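Local coordinates for alginate lyase (Bacteroides ovatus, PDB 3NNB), which probably cleaves the polysaccharide alginate by beta-elimination, at residues M66-P72 with R84-N90; L146-Q150 with A163-I168. All coordinates share one frame; numbering follows the deposited sequence.

In the fold
Both contacts lie on the same side of the centre of a chain that is about half helix, with centres about 15 Å apart. Interaction 1 is the outer, partly buried one: a short antiparallel pairing between strands 70-71 and 83-84, extended by a turn and dressed with aromatic rings. Interaction 2 lies deeper, with most of its touching residues buried; there a turn at strand 148-151 meets a helical bend. Strand 64-66, which runs parallel to 148-151, connects them, and they touch directly where Pro68 CD lies 3.6 Å from Gln150 OE1. Ring faces and main-chain bonds dominate the first; in the second, an apolar leucine and a glutamine amide pack round a close glycine-to-glycine approach.

Interaction 1 (M66-P72 with R84-N90); sequences MGPYWWP and RKDGQRN
Trp70 and Arg84 form an antiparallel, non-hydrogen-bonded pair with CA atoms 4.5 Å apart, and main-chain bonds follow from Lys85 N to Tyr69 O (2.8 Å) and, beyond the type II turn from Lys85 to Gln88, from Asn90 N to Pro68 O. Glycine suits the third place of that turn, where phi is positive; the bare CA of Gly87 then lies over a face of the Tyr69 ring, 3.8 Å from its centroid, as a CH-pi donor. The phenol OH reaches on to Tyr277. Trp71 uses edge and face together: NE1 gives its hydrogen to Gln88 O (2.8 Å), which lies near the ring plane although the donor stands 49° out of the carbonyl plane, while Asn90 is layered against one face, its amide tilted only 14° from the indole. With CG anti to the backbone N (chi1 179°), Asn90 sends ND2 to a lone pair of Trp70 O (2.9 Å), and OD1 accepts from Glu92 N. Both amide ends are thus held and its rotation is fixed. Over the six-membered ring of Trp70 sits Arg84 CB, 3.7 Å from the centroid, with the extended arginine running on past the indole. Strands 70-71 and 83-84 form a beta hairpin with a long connection, loop 85-90 folds back against its base, and Trp70 NE1 binds a citrate, probably from the crystallisation liquor, consistent with a pocket there.

Interaction 2 (L146-Q150 with A163-I168); sequences LTYGQ and AGMIDI
Leu146 and Gln150, at the two ends of a type I turn and the corner that follows it, close on Gly164 in a bend of helical backbone angles that leads toward helix 171-180, within what is probably an alpha/alpha toroid. The two chains come nearest at the glycines: Gly149 and Gly164 have their CA atoms 4.0 Å apart, an approach possible because neither carries a side chain to hold the backbones apart. Leu146 CD2 rests 3.3 Å from Gly164 O and 3.9 Å from Ile168 CG2, while CD1 meets Ile168 CD1, so a branched, apolar residue suits a place that Trp205 of helix 189-208 also borders. Gln150 is the polar counterpart. Its CG passes 3.8 Å from Gly164 CA, and the chain, extended beyond CG (chi2 -168°), carries the amide past the glycine toward Asp167. The carboxylate has partners at both oxygens: OD2 accepts from Tyr63 OH and is also bonded to Ser65 OG, leaving OD1 for the glutamine. An amide thus supplies a neutral donor to a carboxylate that is probably charged although buried. Gln150 NE2 meets Asp167 OD1 on its syn side at 2.8 Å and nearly straight, 170° at the hydrogen, with the oxygen in the amide plane.

Interaction 1 (M66-P72 with R84-N90)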
HETATM    1  N   MSE A  66       9.924  -5.685  12.944  1.00  6.70           N
HETATM    2  CA  MSE A  66      10.115  -4.788  14.091  1.00  9.03           C
HETATM    3  C   MSE A  66       9.415  -3.456  13.854  1.00  9.83           C
HETATM    4  O   MSE A  66       9.451  -2.924  12.737  1.00 10.07           O
HETATM    5  CB  MSE A  66      11.612  -4.492  14.265  1.00  9.58           C
HETATM    6  CG  MSE A  66      11.943  -3.758  15.562  1.00 13.44           C
HETATM    7 SE   MSE A  66      13.829  -3.209  15.551  0.75 10.13          SE
HETATM    8  CE  MSE A  66      13.555  -1.545  14.739  1.00 23.73           C
ATOM      9  N   GLY A  67       8.806  -2.891  14.888  1.00  8.90           N
ATOM     10  CA  GLY A  67       8.229  -1.552  14.788  1.00  8.87           C
ATOM     11  C   GLY A  67       9.307  -0.582  14.288  1.00  7.04           C
ATOM     12  O   GLY A  67      10.365  -0.437  14.939  1.00  8.11           O
ATOM     13  N   PRO A  68       9.092   0.075  13.137  1.00  6.61           N
ATOM     14  CA  PRO A  68      10.225   0.791  12.532  1.00  6.86           C
ATOM     15  C   PRO A  68      10.764   1.962  13.336  1.00  8.22           C
ATOM     16  O   PRO A  68      11.932   2.286  13.194  1.00  8.25           O
ATOM     17  CB  PRO A  68       9.654   1.311  11.227  1.00  9.54           C
ATOM     18  CG  PRO A  68       8.688   0.316  10.885  1.00 15.70           C
ATOM     19  CD  PRO A  68       8.020  -0.108  12.150  1.00  9.84           C
ATOM     20  N   TYR A  69       9.922   2.595  14.162  1.00  7.08           N
ATOM     21  CA  TYR A  69      10.341   3.794  14.902  1.00  8.10           C
ATOM     22  C   TYR A  69      10.869   3.505  16.304  1.00  7.60           C
ATOM     23  O   TYR A  69      10.981   4.419  17.135  1.00  8.13           O
ATOM     24  CB  TYR A  69       9.196   4.781  14.976  1.00  9.79           C
ATOM     25  CG  TYR A  69       8.663   5.242  13.628  1.00  7.51           C
ATOM     26  CD1 TYR A  69       9.480   5.447  12.520  1.00  8.08           C
ATOM     27  CD2 TYR A  69       7.309   5.527  13.495  1.00 11.19           C
ATOM     28  CE1 TYR A  69       8.940   5.914  11.291  1.00 10.22           C
ATOM     29  CE2 TYR A  69       6.776   5.987  12.261  1.00 10.22           C
ATOM     30  CZ  TYR A  69       7.601   6.193  11.196  1.00 11.56           C
ATOM     31  OH  TYR A  69       7.052   6.648   9.993  1.00 12.26           O
ATOM     32  N   TRP A  70      11.169   2.233  16.581  1.00  7.30           N
ATOM     33  CA  TRP A  70      11.570   1.810  17.929  1.00  6.77           C
ATOM     34  C   TRP A  70      13.063   1.504  17.931  1.00  7.19           C
ATOM     35  O   TRP A  70      13.561   0.760  17.072  1.00  7.70           O
ATOM     36  CB  TRP A  70      10.692   0.599  18.385  1.00  7.43           C
ATOM     37  CG  TRP A  70       9.269   1.029  18.593  1.00  6.68           C
ATOM     38  CD1 TRP A  70       8.300   1.207  17.620  1.00 10.87           C
ATOM     39  CD2 TRP A  70       8.690   1.485  19.810  1.00  6.94           C
ATOM     40  NE1 TRP A  70       7.145   1.674  18.193  1.00  8.77           N
ATOM     41  CE2 TRP A  70       7.349   1.863  19.530  1.00  8.96           C
ATOM     42  CE3 TRP A  70       9.153   1.567  21.127  1.00  7.36           C
ATOM     43  CZ2 TRP A  70       6.474   2.327  20.533  1.00 10.24           C
ATOM     44  CZ3 TRP A  70       8.283   2.022  22.118  1.00 11.91           C
ATOM     45  CH2 TRP A  70       6.963   2.381  21.812  1.00 11.52           C
ATOM     46  N   TRP A  71      13.748   2.100  18.922  1.00  8.65           N
ATOM     47  CA  TRP A  71      15.205   2.108  19.032  1.00  8.51           C
ATOM     48  C   TRP A  71      15.670   1.713  20.424  1.00  8.22           C
ATOM     49  O   TRP A  71      14.965   1.934  21.399  1.00  8.87           O
ATOM     50  CB  TRP A  71      15.766   3.528  18.802  1.00  9.14           C
ATOM     51  CG  TRP A  71      15.520   4.100  17.428  1.00  5.57           C
ATOM     52  CD1 TRP A  71      14.329   4.504  16.910  1.00  8.38           C
ATOM     53  CD2 TRP A  71      16.503   4.335  16.424  1.00  9.39           C
ATOM     54  NE1 TRP A  71      14.508   4.981  15.614  1.00  8.26           N
ATOM     55  CE2 TRP A  71      15.834   4.881  15.294  1.00  7.41           C
ATOM     56  CE3 TRP A  71      17.885   4.116  16.347  1.00  9.18           C
ATOM     57  CZ2 TRP A  71      16.517   5.258  14.142  1.00  8.84           C
ATOM     58  CZ3 TRP A  71      18.552   4.490  15.189  1.00  7.58           C
ATOM     59  CH2 TRP A  71      17.872   5.017  14.113  1.00  7.45           C
ATOM     60  N   PRO A  72      16.899   1.168  20.516  1.00  7.64           N
ATOM     61  CA  PRO A  72      17.479   0.924  21.847  1.00  8.49           C
ATOM     62  C   PRO A  72      17.539   2.194  22.685  1.00 10.39           C
ATOM     63  O   PRO A  72      17.851   3.271  22.161  1.00 10.25           O
ATOM     64  CB  PRO A  72      18.893   0.396  21.554  1.00 11.04           C
ATOM     65  CG  PRO A  72      18.924   0.040  20.122  1.00 10.81           C
ATOM     66  CD  PRO A  72      17.785   0.759  19.414  1.00  7.73           C
ATOM     67  N   ARG A  84      10.454   4.937  21.429  1.00  9.38           N
ATOM     68  CA  ARG A  84       9.976   5.406  20.142  1.00  8.68           C
ATOM     69  C   ARG A  84      10.566   6.751  19.742  1.00  9.87           C
ATOM     70  O   ARG A  84      10.676   7.665  20.546  1.00 10.20           O
ATOM     71  CB  ARG A  84       8.457   5.493  20.146  1.00 10.04           C
ATOM     72  CG  ARG A  84       7.847   5.773  18.794  1.00 14.11           C
ATOM     73  CD  ARG A  84       6.356   5.792  19.005  1.00 19.68           C
ATOM     74  NE  ARG A  84       5.539   6.203  17.888  1.00 30.17           N
ATOM     75  CZ  ARG A  84       4.820   7.322  17.810  1.00 23.81           C
ATOM     76  NH1 ARG A  84       4.891   8.296  18.717  1.00 23.16           N
ATOM     77  NH2 ARG A  84       4.067   7.504  16.741  1.00 30.04           N
ATOM     78  N   LYS A  85      11.001   6.834  18.484  1.00  8.79           N
ATOM     79  CA  LYS A  85      11.464   8.069  17.852  1.00  8.67           C
ATOM     80  C   LYS A  85      10.620   8.261  16.576  1.00  9.69           C
ATOM     81  O   LYS A  85      10.997   7.809  15.476  1.00  8.04           O
ATOM     82  CB  LYS A  85      12.940   7.965  17.467  1.00  9.52           C
ATOM     83  CG  LYS A  85      13.898   7.697  18.649  1.00 13.79           C
ATOM     84  CD  LYS A  85      13.875   8.827  19.646  1.00 20.07           C
ATOM     85  CE  LYS A  85      14.952   8.574  20.740  1.00 39.36           C
ATOM     86  NZ  LYS A  85      15.057   9.700  21.712  1.00 40.07           N
ATOM     87  N   ASP A  86       9.460   8.888  16.734  1.00  6.40           N
ATOM     88  CA  ASP A  86       8.490   8.987  15.623  1.00  7.03           C
ATOM     89  C   ASP A  86       9.174   9.550  14.380  1.00  7.34           C
ATOM     90  O   ASP A  86       9.816  10.628  14.412  1.00  8.43           O
ATOM     91  CB  ASP A  86       7.284   9.855  16.050  1.00  8.38           C
ATOM     92  CG  ASP A  86       6.180   9.908  15.016  1.00 10.27           C
ATOM     93  OD1 ASP A  86       6.121   9.025  14.132  1.00  9.33           O
ATOM     94  OD2 ASP A  86       5.365  10.885  15.087  1.00 10.88           O
ATOM     95  N   GLY A  87       9.034   8.823  13.272  1.00  7.96           N
ATOM     96  CA  GLY A  87       9.526   9.253  11.983  1.00  9.38           C
ATOM     97  C   GLY A  87      10.950   8.875  11.650  1.00  9.72           C
ATOM     98  O   GLY A  87      11.415   9.118  10.536  1.00 10.80           O
ATOM     99  N   GLN A  88      11.661   8.286  12.607  1.00  9.13           N
ATOM    100  CA  GLN A  88      13.055   7.874  12.414  1.00  7.53           C
ATOM    101  C   GLN A  88      13.139   6.356  12.406  1.00  8.12           C
ATOM    102  O   GLN A  88      12.870   5.722  13.436  1.00  8.75           O
ATOM    103  CB  GLN A  88      13.945   8.474  13.518  1.00  8.69           C
ATOM    104  CG  GLN A  88      13.898  10.015  13.592  1.00 11.95           C
ATOM    105  CD  GLN A  88      14.946  10.582  14.546  1.00 12.40           C
ATOM    106  OE1 GLN A  88      16.127  10.500  14.279  1.00 14.50           O
ATOM    107  NE2 GLN A  88      14.513  11.120  15.652  1.00 12.60           N
ATOM    108  N   ARG A  89      13.468   5.793  11.238  1.00  8.97           N
ATOM    109  CA  ARG A  89      13.441   4.358  11.016  0.70  8.74           C
ATOM    110  C   ARG A  89      14.742   3.671  11.478  1.00  8.40           C
ATOM    111  O   ARG A  89      15.847   3.947  10.961  1.00  9.57           O
ATOM    112  CB  ARG A  89      13.119   4.004   9.548  0.70  9.37           C
ATOM    113  CG  ARG A  89      11.705   4.370   9.124  0.70 18.03           C
ATOM    114  CD  ARG A  89      11.406   3.999   7.647  0.70 26.66           C
ATOM    115  NE  ARG A  89      11.204   2.560   7.429  0.70 25.43           N
ATOM    116  CZ  ARG A  89      10.037   1.906   7.453  0.70 22.41           C
ATOM    117  NH1 ARG A  89       8.893   2.536   7.700  0.70 27.92           N
ATOM    118  NH2 ARG A  89      10.017   0.581   7.235  0.70 25.28           N
ATOM    119  N   ASN A  90      14.601   2.755  12.423  1.00  7.85           N
ATOM    120  CA  ASN A  90      15.752   2.030  12.959  1.00  7.75           C
ATOM    121  C   ASN A  90      16.266   1.000  11.950  1.00 11.12           C
ATOM    122  O   ASN A  90      15.529   0.142  11.523  1.00 10.03           O
ATOM    123  CB  ASN A  90      15.327   1.320  14.224  1.00  8.38           C
ATOM    124  CG  ASN A  90      16.437   0.512  14.855  1.00  6.27           C
ATOM    125  OD1 ASN A  90      17.528   0.319  14.271  1.00  8.82           O
ATOM    126  ND2 ASN A  90      16.130  -0.044  16.041  1.00  6.59           N
TER

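Interaction 2 (L146-Q150 with A163-I168)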
ATOM      1  N   LEU A 146      -0.145 -12.377  10.611  1.00  8.78           N
ATOM      2  CA  LEU A 146       0.852 -11.417  11.061  1.00  7.44           C
ATOM      3  C   LEU A 146       0.806 -11.299  12.602  1.00  7.16           C
ATOM      4  O   LEU A 146       0.936 -10.223  13.168  1.00  7.83           O
ATOM      5  CB  LEU A 146       0.643 -10.052  10.360  1.00  9.57           C
ATOM      6  CG  LEU A 146       1.176 -10.015   8.910  1.00 12.94           C
ATOM      7  CD1 LEU A 146       0.062 -10.481   7.986  1.00 16.62           C
ATOM      8  CD2 LEU A 146       1.626  -8.636   8.518  1.00 19.44           C
ATOM      9  N   THR A 147       0.728 -12.444  13.298  1.00  6.79           N
ATOM     10  CA  THR A 147       0.802 -12.454  14.747  1.00  6.75           C
ATOM     11  C   THR A 147       2.077 -11.802  15.270  1.00  7.45           C
ATOM     12  O   THR A 147       2.055 -11.177  16.351  1.00  8.62           O
ATOM     13  CB  THR A 147       0.622 -13.899  15.284  1.00 11.08           C
ATOM     14  OG1 THR A 147      -0.643 -14.361  14.823  1.00  9.92           O
ATOM     15  CG2 THR A 147       0.676 -13.927  16.845  1.00  9.57           C
ATOM     16  N   TYR A 148       3.170 -11.898  14.499  1.00  8.09           N
ATOM     17  CA  TYR A 148       4.458 -11.348  14.928  1.00  7.23           C
ATOM     18  C   TYR A 148       4.899 -10.152  14.083  1.00  7.12           C
ATOM     19  O   TYR A 148       6.072  -9.879  13.970  1.00  7.94           O
ATOM     20  CB  TYR A 148       5.507 -12.451  15.022  1.00  7.93           C
ATOM     21  CG  TYR A 148       5.100 -13.484  16.075  1.00  7.21           C
ATOM     22  CD1 TYR A 148       5.349 -13.240  17.428  1.00  8.84           C
ATOM     23  CD2 TYR A 148       4.409 -14.638  15.733  1.00 10.01           C
ATOM     24  CE1 TYR A 148       4.927 -14.145  18.410  1.00 11.02           C
ATOM     25  CE2 TYR A 148       3.981 -15.520  16.698  1.00  8.74           C
ATOM     26  CZ  TYR A 148       4.267 -15.290  18.043  1.00  8.83           C
ATOM     27  OH  TYR A 148       3.821 -16.189  19.031  1.00  9.80           O
ATOM     28  N   GLY A 149       3.918  -9.469  13.473  1.00  7.51           N
ATOM     29  CA  GLY A 149       4.173  -8.214  12.764  1.00  6.83           C
ATOM     30  C   GLY A 149       4.460  -7.102  13.762  1.00  6.35           C
ATOM     31  O   GLY A 149       3.700  -6.896  14.708  1.00  7.65           O
ATOM     32  N   GLN A 150       5.525  -6.359  13.502  1.00  8.15           N
ATOM     33  CA  GLN A 150       5.956  -5.237  14.359  1.00  8.23           C
ATOM     34  C   GLN A 150       6.028  -5.522  15.852  1.00  7.83           C
ATOM     35  O   GLN A 150       5.470  -4.806  16.705  1.00  9.49           O
ATOM     36  CB  GLN A 150       5.176  -3.959  14.053  1.00  8.22           C
ATOM     37  CG  GLN A 150       5.443  -3.451  12.673  1.00  9.20           C
ATOM     38  CD  GLN A 150       4.925  -2.057  12.442  1.00  8.93           C
ATOM     39  OE1 GLN A 150       4.818  -1.245  13.389  1.00  9.03           O
ATOM     40  NE2 GLN A 150       4.602  -1.749  11.178  1.00  8.56           N
ATOM     41  N   ALA A 163      -0.428  -2.874  14.444  1.00  8.30           N
ATOM     42  CA  ALA A 163       0.338  -2.024  13.530  1.00  8.23           C
ATOM     43  C   ALA A 163       1.083  -2.802  12.469  1.00  8.48           C
ATOM     44  O   ALA A 163       1.337  -2.279  11.406  1.00  7.55           O
ATOM     45  CB  ALA A 163       1.306  -1.131  14.325  1.00  8.34           C
ATOM     46  N   GLY A 164       1.466  -4.049  12.753  1.00  6.74           N
ATOM     47  CA  GLY A 164       2.111  -4.894  11.730  1.00  8.09           C
ATOM     48  C   GLY A 164       1.322  -5.118  10.463  1.00  5.22           C
ATOM     49  O   GLY A 164       1.912  -5.418   9.402  1.00  8.30           O
HETATM   50  N   MSE A 165       0.006  -4.956  10.541  1.00  7.59           N
HETATM   51  CA  MSE A 165      -0.856  -5.089   9.352  0.50  6.87           C
HETATM   52  C   MSE A 165      -0.428  -4.138   8.242  1.00  7.28           C
HETATM   53  O   MSE A 165      -0.561  -4.459   7.061  1.00  9.82           O
HETATM   54  CB  MSE A 165      -2.330  -4.856   9.699  0.50  7.92           C
HETATM   55  CG  MSE A 165      -3.054  -6.075  10.252  0.50 10.12           C
HETATM   56 SE   MSE A 165      -3.222  -7.513   8.973  0.38  6.71          SE
HETATM   57  CE  MSE A 165      -3.935  -6.508   7.493  0.50  9.99           C
ATOM     58  N   ILE A 166       0.067  -2.955   8.594  1.00  6.18           N
ATOM     59  CA  ILE A 166       0.459  -1.987   7.567  1.00  8.47           C
ATOM     60  C   ILE A 166       1.583  -2.548   6.684  1.00  8.63           C
ATOM     61  O   ILE A 166       1.742  -2.113   5.545  1.00  9.79           O
ATOM     62  CB  ILE A 166       0.805  -0.583   8.186  1.00 10.06           C
ATOM     63  CG1 ILE A 166       0.584   0.557   7.180  1.00 11.89           C
ATOM     64  CG2 ILE A 166       2.275  -0.528   8.721  1.00  9.69           C
ATOM     65  CD1 ILE A 166      -0.864   0.823   6.824  1.00  9.38           C
ATOM     66  N   ASP A 167       2.390  -3.466   7.223  1.00  9.05           N
ATOM     67  CA  ASP A 167       3.541  -4.013   6.485  1.00  7.49           C
ATOM     68  C   ASP A 167       3.143  -4.594   5.129  1.00  8.22           C
ATOM     69  O   ASP A 167       3.945  -4.593   4.194  1.00  9.90           O
ATOM     70  CB  ASP A 167       4.249  -5.120   7.270  1.00  7.48           C
ATOM     71  CG  ASP A 167       4.991  -4.622   8.519  1.00 12.13           C
ATOM     72  OD1 ASP A 167       4.792  -3.463   8.929  1.00  9.67           O
ATOM     73  OD2 ASP A 167       5.742  -5.431   9.115  1.00  7.62           O
ATOM     74  N   ILE A 168       1.923  -5.151   5.030  1.00  7.43           N
ATOM     75  CA  ILE A 168       1.495  -5.840   3.821  1.00  5.62           C
ATOM     76  C   ILE A 168       0.567  -5.026   2.966  1.00  6.00           C
ATOM     77  O   ILE A 168      -0.065  -5.542   2.066  1.00  8.49           O
ATOM     78  CB  ILE A 168       0.849  -7.224   4.133  1.00  6.26           C
ATOM     79  CG1 ILE A 168      -0.354  -7.140   5.084  1.00  7.22           C
ATOM     80  CG2 ILE A 168       1.930  -8.187   4.635  1.00  8.80           C
ATOM     81  CD1 ILE A 168      -1.332  -8.373   4.946  1.00 10.33           C
TER